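TSC1 N-terminal domain (Chaetomium thermophilum, PDB 7A0M) is the helical N-terminal part of TSC1, a protein of the TSC complex, and probably takes part in binding lysosomal phosphoinositides and so in mTORC1 regulation. Local coordinates at residues L228-L236 and A248-L256; L323-Y331 and R371-H379. All coordinates share one frame; numbering follows the deposited sequence.

In the fold
Interactions 1 and 2 of this all-helical domain are both buried, yet by different chemistry. Interaction 1 lies nearer the middle of the chain, its centre about 12 Å from the chain centre, and joins helix 228-238 to helix 242-255 through mostly aliphatic side chains, with the Phe229 ring at one end. Interaction 2, its centre about 27 Å from the chain centre, sets helix 323-333 against the end of helix 357-373 and the extended chain after it, using aromatic rings and hydrogen bonds beside a second subunit. The contacts share no helix, yet they adjoin: Tyr326 of helix 323-333 packs on Leu249 and Leu252, linking the interior to the subunit boundary.

Interaction 1: residues L228-L236 and A248-L256; sequences LFGNILQSL and ALIALVMLL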
# COMPACT_ATOMS: atom_id res chain seq x y z
N LEU B 228 29.65 18.31 2.86
CA LEU B 228 29.61 16.85 2.92
C LEU B 228 28.35 16.30 2.25
O LEU B 228 28.43 15.29 1.53
CB LEU B 228 29.70 16.37 4.36
CG LEU B 228 29.70 14.85 4.54
CD1 LEU B 228 30.81 14.22 3.72
CD2 LEU B 228 29.84 14.47 6.01
N PHE B 229 27.20 16.93 2.47
CA PHE B 229 25.95 16.41 1.93
C PHE B 229 25.98 16.34 0.41
O PHE B 229 25.60 15.32 -0.19
CB PHE B 229 24.77 17.26 2.40
CG PHE B 229 23.43 16.69 2.06
CD1 PHE B 229 22.94 15.59 2.75
CD2 PHE B 229 22.65 17.24 1.06
CE1 PHE B 229 21.70 15.05 2.44
CE2 PHE B 229 21.41 16.71 0.74
CZ PHE B 229 20.94 15.62 1.44
N GLY B 230 26.43 17.41 -0.24
CA GLY B 230 26.52 17.42 -1.69
C GLY B 230 27.45 16.35 -2.24
O GLY B 230 27.22 15.81 -3.33
N ASN B 231 28.52 16.03 -1.51
CA ASN B 231 29.45 15.01 -1.97
C ASN B 231 28.92 13.60 -1.75
O ASN B 231 29.31 12.68 -2.47
CB ASN B 231 30.81 15.19 -1.29
CG ASN B 231 31.61 16.33 -1.87
OD1 ASN B 231 31.59 16.56 -3.08
ND2 ASN B 231 32.31 17.06 -1.02
N ILE B 232 28.06 13.41 -0.75
CA ILE B 232 27.34 12.15 -0.63
C ILE B 232 26.48 11.91 -1.87
O ILE B 232 26.51 10.83 -2.47
CB ILE B 232 26.48 12.13 0.65
CG1 ILE B 232 27.37 12.24 1.89
CG2 ILE B 232 25.63 10.88 0.71
CD1 ILE B 232 26.61 12.55 3.16
N LEU B 233 25.71 12.93 -2.26
CA LEU B 233 24.90 12.82 -3.47
C LEU B 233 25.77 12.68 -4.71
O LEU B 233 25.40 11.98 -5.66
CB LEU B 233 23.99 14.05 -3.60
CG LEU B 233 23.08 14.34 -2.40
CD1 LEU B 233 22.08 15.44 -2.74
CD2 LEU B 233 22.35 13.08 -1.95
N GLN B 234 26.93 13.34 -4.72
CA GLN B 234 27.83 13.25 -5.87
C GLN B 234 28.39 11.84 -6.02
O GLN B 234 28.52 11.34 -7.15
CB GLN B 234 28.95 14.27 -5.72
CG GLN B 234 29.82 14.43 -6.96
CD GLN B 234 30.41 15.82 -7.06
OE1 GLN B 234 31.14 16.13 -8.00
NE2 GLN B 234 30.07 16.69 -6.11
N SER B 235 28.73 11.18 -4.91
CA SER B 235 29.15 9.79 -4.97
C SER B 235 28.02 8.90 -5.49
O SER B 235 28.26 7.98 -6.29
CB SER B 235 29.61 9.32 -3.60
OG SER B 235 29.95 7.94 -3.61
N LEU B 236 26.79 9.15 -5.04
CA LEU B 236 25.65 8.35 -5.49
C LEU B 236 25.39 8.52 -6.98
O LEU B 236 24.84 7.61 -7.61
CB LEU B 236 24.41 8.74 -4.68
CG LEU B 236 24.38 8.28 -3.22
CD1 LEU B 236 23.40 9.11 -2.42
CD2 LEU B 236 24.03 6.81 -3.14
N ALA B 248 27.23 5.11 0.71
CA ALA B 248 26.70 6.46 0.60
C ALA B 248 25.18 6.47 0.76
O ALA B 248 24.62 7.40 1.35
CB ALA B 248 27.10 7.07 -0.74
N LEU B 249 24.50 5.45 0.23
CA LEU B 249 23.05 5.41 0.33
C LEU B 249 22.61 5.17 1.77
O LEU B 249 21.62 5.76 2.23
CB LEU B 249 22.48 4.33 -0.59
CG LEU B 249 20.98 4.40 -0.84
CD1 LEU B 249 20.62 5.73 -1.50
CD2 LEU B 249 20.51 3.23 -1.69
N ILE B 250 23.32 4.31 2.50
CA ILE B 250 23.01 4.08 3.90
C ILE B 250 23.17 5.37 4.70
O ILE B 250 22.33 5.71 5.54
CB ILE B 250 23.88 2.95 4.48
CG1 ILE B 250 23.50 1.61 3.85
CG2 ILE B 250 23.74 2.88 6.00
CD1 ILE B 250 24.37 0.46 4.30
N ALA B 251 24.24 6.12 4.43
CA ALA B 251 24.44 7.40 5.11
C ALA B 251 23.32 8.37 4.77
O ALA B 251 22.81 9.07 5.65
CB ALA B 251 25.80 7.99 4.73
N LEU B 252 22.92 8.43 3.49
CA LEU B 252 21.84 9.33 3.10
C LEU B 252 20.53 8.96 3.77
O LEU B 252 19.80 9.84 4.25
CB LEU B 252 21.68 9.32 1.58
CG LEU B 252 20.59 10.23 1.02
CD1 LEU B 252 20.88 11.69 1.35
CD2 LEU B 252 20.43 10.04 -0.48
N VAL B 253 20.20 7.67 3.82
CA VAL B 253 18.95 7.23 4.44
C VAL B 253 18.93 7.58 5.92
O VAL B 253 17.88 7.93 6.48
CB VAL B 253 18.75 5.72 4.20
CG1 VAL B 253 17.58 5.20 5.02
CG2 VAL B 253 18.51 5.45 2.72
N MSE B 254 20.08 7.51 6.59
CA MSE B 254 20.15 7.83 8.01
C MSE B 254 20.05 9.33 8.26
O MSE B 254 19.63 9.77 9.33
CB MSE B 254 21.46 7.29 8.61
CG MSE B 254 21.59 5.78 8.59
SE MSE B 254 23.31 5.15 9.29
CE MSE B 254 23.05 5.58 11.17
N LEU B 255 20.44 10.13 7.26
CA LEU B 255 20.55 11.57 7.47
C LEU B 255 19.23 12.28 7.23
O LEU B 255 18.90 13.24 7.94
CB LEU B 255 21.63 12.14 6.56
CG LEU B 255 23.09 11.92 6.96
CD1 LEU B 255 24.00 12.19 5.78
CD2 LEU B 255 23.46 12.82 8.13
N LEU B 256 18.47 11.84 6.23
CA LEU B 256 17.26 12.55 5.83
C LEU B 256 16.25 12.78 6.96
O LEU B 256 15.67 13.88 7.01
CB LEU B 256 16.59 11.82 4.66
CG LEU B 256 17.38 11.82 3.35
CD1 LEU B 256 16.63 11.06 2.27
CD2 LEU B 256 17.69 13.24 2.90
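Phe229 opens the contact by setting its ring obliquely against Leu252, with CE1 3.6 Å from the Leu252 CD1 methyl. The ring reaches this far because CG stands anti to the backbone N (chi1 -171°); Leu256 CD2 lies near its plane at the edge. Tyr266 and Phe259 add edge-to-face partners from the chain between helices 242-255 and 267-278. One turn on, Ile232 points at the facing helix and divides its work. Its CG2 lies beside the Ala248 carbonyl, 3.7 Å from Ala248 O, while CD1 at the end of the other branch meets Leu255 CD1, also at 3.7 Å. Leu233 starts out away from the partner helix, but its CD2 methyl turns back to touch both methyls of Leu252, the two side chains crossing at about a right angle. Ser235 rests its OG near Ala248 CB, although the hydroxyl is hydrogen-bonded to Asp239. Leu236 then spreads over three residues: CG on Ala248 CB at 3.9 Å, CD1 against Leu252 CD2 at 3.7 Å, and CD2 beside the backbone N of Leu249. An alanine here would remove both methyls and is likely to leave a gap beside Ala248 and Leu252 CD2. Leu252 is a knob in the hole formed by Phe229, Ile232, Leu233 and Leu236. The axes of segments 228-236 and 248-255 approach to 9.5 Å and cross at -136°. With every touching residue buried and the meeting surfaces almost wholly hydrocarbon, this helical hairpin depends on shape fit and the exclusion of water rather than on directional bonds.

Interaction 2: residues L323-Y331 and R371-H379; sequences LPEYFTILY and RFRKQHLLH
His376 meets Phe327, Thr328 and Tyr331, about one turn of helix 323-333, and its path from CB to NE2 explains how. CB packs beside the Tyr331 ring, 3.8 Å from CE2. From there chi1 of -70° sets CG anti to the carbonyl carbon and lays the imidazole against both Phe327 and Tyr331. CD2 comes near Tyr331 CD2, the two rings inclined obliquely, whereas CE1 approaches Phe327 CD1 at 3.4 Å; the Phe327 and His376 planes are inclined by 53°. ND1 donates to Phe372 O at 2.9 Å, nearly in the imidazole plane, and Gln375 N reaches that oxygen from the opposite face of its carbonyl plane. At the tip, NE2 hydrogen-bonds Thr328 OG1 at 2.7 Å. Both ring nitrogens are thus gripped, which fixes the ring's rotation.

Phe372 CB sits over the centre of the Phe327 ring in a CH-pi contact, while its own ring reaches Pro324, with Phe372 CE1 3.6 Å from Pro324 CB. Farther along, Tyr331 OH donates to Leu377 O at 2.6 Å, and the edge of His379 faces the Tyr331 ring. Tyr383 of the second subunit packs on Phe327, and Leu378 of that subunit on Tyr331. Together Phe327, Tyr331, Phe372, His376 and His379 form an aromatic cluster, here joining a helix to the turn and extended chain that follow helix 357-373, at the boundary between two copies of the TSC1 N-terminal domain.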
# COMPACT_ATOMS: atom_id res chain seq x y z
N LEU B 323 18.70 -0.09 -1.71
CA LEU B 323 17.72 0.61 -2.54
C LEU B 323 16.29 0.52 -2.01
O LEU B 323 15.59 1.55 -2.06
CB LEU B 323 17.80 0.08 -3.98
CG LEU B 323 16.86 0.74 -4.99
CD1 LEU B 323 17.13 2.24 -5.09
CD2 LEU B 323 16.98 0.09 -6.36
N PRO B 324 15.79 -0.62 -1.53
CA PRO B 324 14.41 -0.63 -1.00
C PRO B 324 14.19 0.35 0.14
O PRO B 324 13.14 1.00 0.19
CB PRO B 324 14.22 -2.08 -0.54
CG PRO B 324 15.17 -2.87 -1.36
CD PRO B 324 16.36 -1.98 -1.55
N GLU B 325 15.15 0.47 1.06
CA GLU B 325 15.02 1.44 2.14
C GLU B 325 15.03 2.87 1.62
O GLU B 325 14.42 3.76 2.22
CB GLU B 325 16.13 1.23 3.17
CG GLU B 325 16.07 -0.10 3.90
CD GLU B 325 16.64 -1.26 3.09
OE1 GLU B 325 16.92 -1.07 1.89
OE2 GLU B 325 16.79 -2.36 3.66
N TYR B 326 15.72 3.11 0.50
CA TYR B 326 15.73 4.45 -0.09
C TYR B 326 14.36 4.80 -0.67
O TYR B 326 13.91 5.94 -0.54
CB TYR B 326 16.82 4.54 -1.16
CG TYR B 326 17.04 5.93 -1.71
CD1 TYR B 326 17.14 7.02 -0.85
CD2 TYR B 326 17.16 6.15 -3.07
CE1 TYR B 326 17.34 8.30 -1.34
CE2 TYR B 326 17.37 7.43 -3.57
CZ TYR B 326 17.46 8.49 -2.70
OH TYR B 326 17.66 9.76 -3.20
N PHE B 327 13.70 3.83 -1.32
CA PHE B 327 12.33 4.05 -1.77
C PHE B 327 11.42 4.39 -0.60
O PHE B 327 10.59 5.30 -0.69
CB PHE B 327 11.82 2.80 -2.50
CG PHE B 327 10.44 2.95 -3.09
CD1 PHE B 327 9.31 2.79 -2.30
CD2 PHE B 327 10.28 3.24 -4.44
CE1 PHE B 327 8.04 2.93 -2.85
CE2 PHE B 327 9.01 3.37 -4.98
CZ PHE B 327 7.90 3.22 -4.19
N THR B 328 11.58 3.68 0.52
CA THR B 328 10.71 3.90 1.68
C THR B 328 10.87 5.31 2.23
O THR B 328 9.88 5.97 2.55
CB THR B 328 11.02 2.86 2.76
OG1 THR B 328 10.60 1.56 2.31
CG2 THR B 328 10.31 3.20 4.05
N ILE B 329 12.11 5.79 2.34
CA ILE B 329 12.32 7.10 2.94
C ILE B 329 11.88 8.21 1.99
O ILE B 329 11.37 9.25 2.43
CB ILE B 329 13.79 7.26 3.38
CG1 ILE B 329 13.93 8.44 4.35
CG2 ILE B 329 14.72 7.43 2.19
CD1 ILE B 329 13.12 8.29 5.62
N LEU B 330 12.06 8.02 0.68
CA LEU B 330 11.57 9.01 -0.28
C LEU B 330 10.05 9.04 -0.31
O LEU B 330 9.43 10.11 -0.31
CB LEU B 330 12.13 8.72 -1.67
CG LEU B 330 13.63 8.90 -1.90
CD1 LEU B 330 13.99 8.48 -3.32
CD2 LEU B 330 14.05 10.33 -1.64
N TYR B 331 9.43 7.86 -0.35
CA TYR B 331 7.97 7.78 -0.35
C TYR B 331 7.39 8.23 0.98
O TYR B 331 6.28 8.78 1.02
CB TYR B 331 7.53 6.35 -0.67
CG TYR B 331 6.04 6.13 -0.63
CD1 TYR B 331 5.22 6.55 -1.67
CD2 TYR B 331 5.45 5.47 0.44
CE1 TYR B 331 3.86 6.34 -1.64
CE2 TYR B 331 4.08 5.26 0.48
CZ TYR B 331 3.29 5.70 -0.56
OH TYR B 331 1.94 5.48 -0.53
N ARG B 371 7.62 -3.54 -7.69
CA ARG B 371 7.89 -4.37 -6.52
C ARG B 371 7.93 -3.54 -5.24
O ARG B 371 7.59 -4.04 -4.17
CB ARG B 371 9.20 -5.14 -6.70
CG ARG B 371 10.42 -4.27 -6.94
CD ARG B 371 11.68 -5.00 -6.52
NE ARG B 371 12.89 -4.27 -6.90
CZ ARG B 371 14.11 -4.55 -6.43
NH1 ARG B 371 14.27 -5.52 -5.55
NH2 ARG B 371 15.15 -3.84 -6.84
N PHE B 372 8.35 -2.27 -5.34
CA PHE B 372 8.31 -1.40 -4.17
C PHE B 372 6.91 -0.86 -3.92
O PHE B 372 6.54 -0.64 -2.76
CB PHE B 372 9.31 -0.25 -4.33
CG PHE B 372 10.73 -0.70 -4.44
CD1 PHE B 372 11.23 -1.68 -3.59
CD2 PHE B 372 11.58 -0.16 -5.40
CE1 PHE B 372 12.54 -2.10 -3.69
CE2 PHE B 372 12.89 -0.58 -5.50
CZ PHE B 372 13.37 -1.55 -4.64
N ARG B 373 6.13 -0.64 -4.98
CA ARG B 373 4.75 -0.19 -4.81
C ARG B 373 3.95 -1.21 -4.01
O ARG B 373 3.16 -0.85 -3.14
CB ARG B 373 4.10 0.05 -6.17
CG ARG B 373 2.66 0.53 -6.07
CD ARG B 373 1.98 0.53 -7.43
NE ARG B 373 1.88 -0.81 -8.00
CZ ARG B 373 1.01 -1.74 -7.62
NH1 ARG B 373 0.13 -1.48 -6.66
NH2 ARG B 373 1.00 -2.93 -8.21
N LYS B 374 4.16 -2.50 -4.29
CA LYS B 374 3.45 -3.58 -3.60
C LYS B 374 3.92 -3.76 -2.17
O LYS B 374 3.42 -4.66 -1.48
CB LYS B 374 3.64 -4.89 -4.37
CG LYS B 374 3.12 -4.87 -5.79
CD LYS B 374 3.32 -6.22 -6.46
CE LYS B 374 2.95 -6.17 -7.93
NZ LYS B 374 3.27 -7.46 -8.62
N GLN B 375 4.86 -2.94 -1.69
CA GLN B 375 5.36 -3.02 -0.33
C GLN B 375 4.91 -1.86 0.55
O GLN B 375 5.23 -1.84 1.74
CB GLN B 375 6.89 -3.06 -0.34
CG GLN B 375 7.50 -4.36 -0.85
CD GLN B 375 9.01 -4.28 -0.94
OE1 GLN B 375 9.61 -3.22 -0.74
NE2 GLN B 375 9.65 -5.40 -1.24
N HIS B 376 4.17 -0.89 0.00
CA HIS B 376 3.86 0.33 0.73
C HIS B 376 2.37 0.64 0.70
O HIS B 376 1.73 0.55 -0.36
CB HIS B 376 4.66 1.51 0.18
CG HIS B 376 6.12 1.43 0.48
ND1 HIS B 376 6.99 0.63 -0.23
CD2 HIS B 376 6.87 2.05 1.43
CE1 HIS B 376 8.21 0.76 0.26
NE2 HIS B 376 8.16 1.62 1.27
N LEU B 377 1.83 1.01 1.86
CA LEU B 377 0.45 1.44 1.98
C LEU B 377 0.25 2.81 1.34
O LEU B 377 1.21 3.55 1.08
CB LEU B 377 0.03 1.48 3.45
CG LEU B 377 0.14 0.18 4.24
CD1 LEU B 377 0.11 0.47 5.73
CD2 LEU B 377 -0.97 -0.78 3.86
N LEU B 378 -1.01 3.15 1.09
CA LEU B 378 -1.34 4.50 0.65
C LEU B 378 -0.91 5.52 1.69
O LEU B 378 -1.19 5.37 2.89
CB LEU B 378 -2.84 4.61 0.39
CG LEU B 378 -3.34 5.98 -0.10
CD1 LEU B 378 -2.79 6.29 -1.49
CD2 LEU B 378 -4.86 6.03 -0.09
N HIS B 379 -0.23 6.57 1.24
CA HIS B 379 0.33 7.57 2.14
C HIS B 379 -0.75 8.57 2.56
O HIS B 379 -1.58 8.96 1.74
CB HIS B 379 1.48 8.31 1.46
CG HIS B 379 2.39 9.03 2.41
ND1 HIS B 379 2.02 10.19 3.05
CD2 HIS B 379 3.66 8.76 2.80
CE1 HIS B 379 3.02 10.60 3.81
NE2 HIS B 379 4.02 9.75 3.68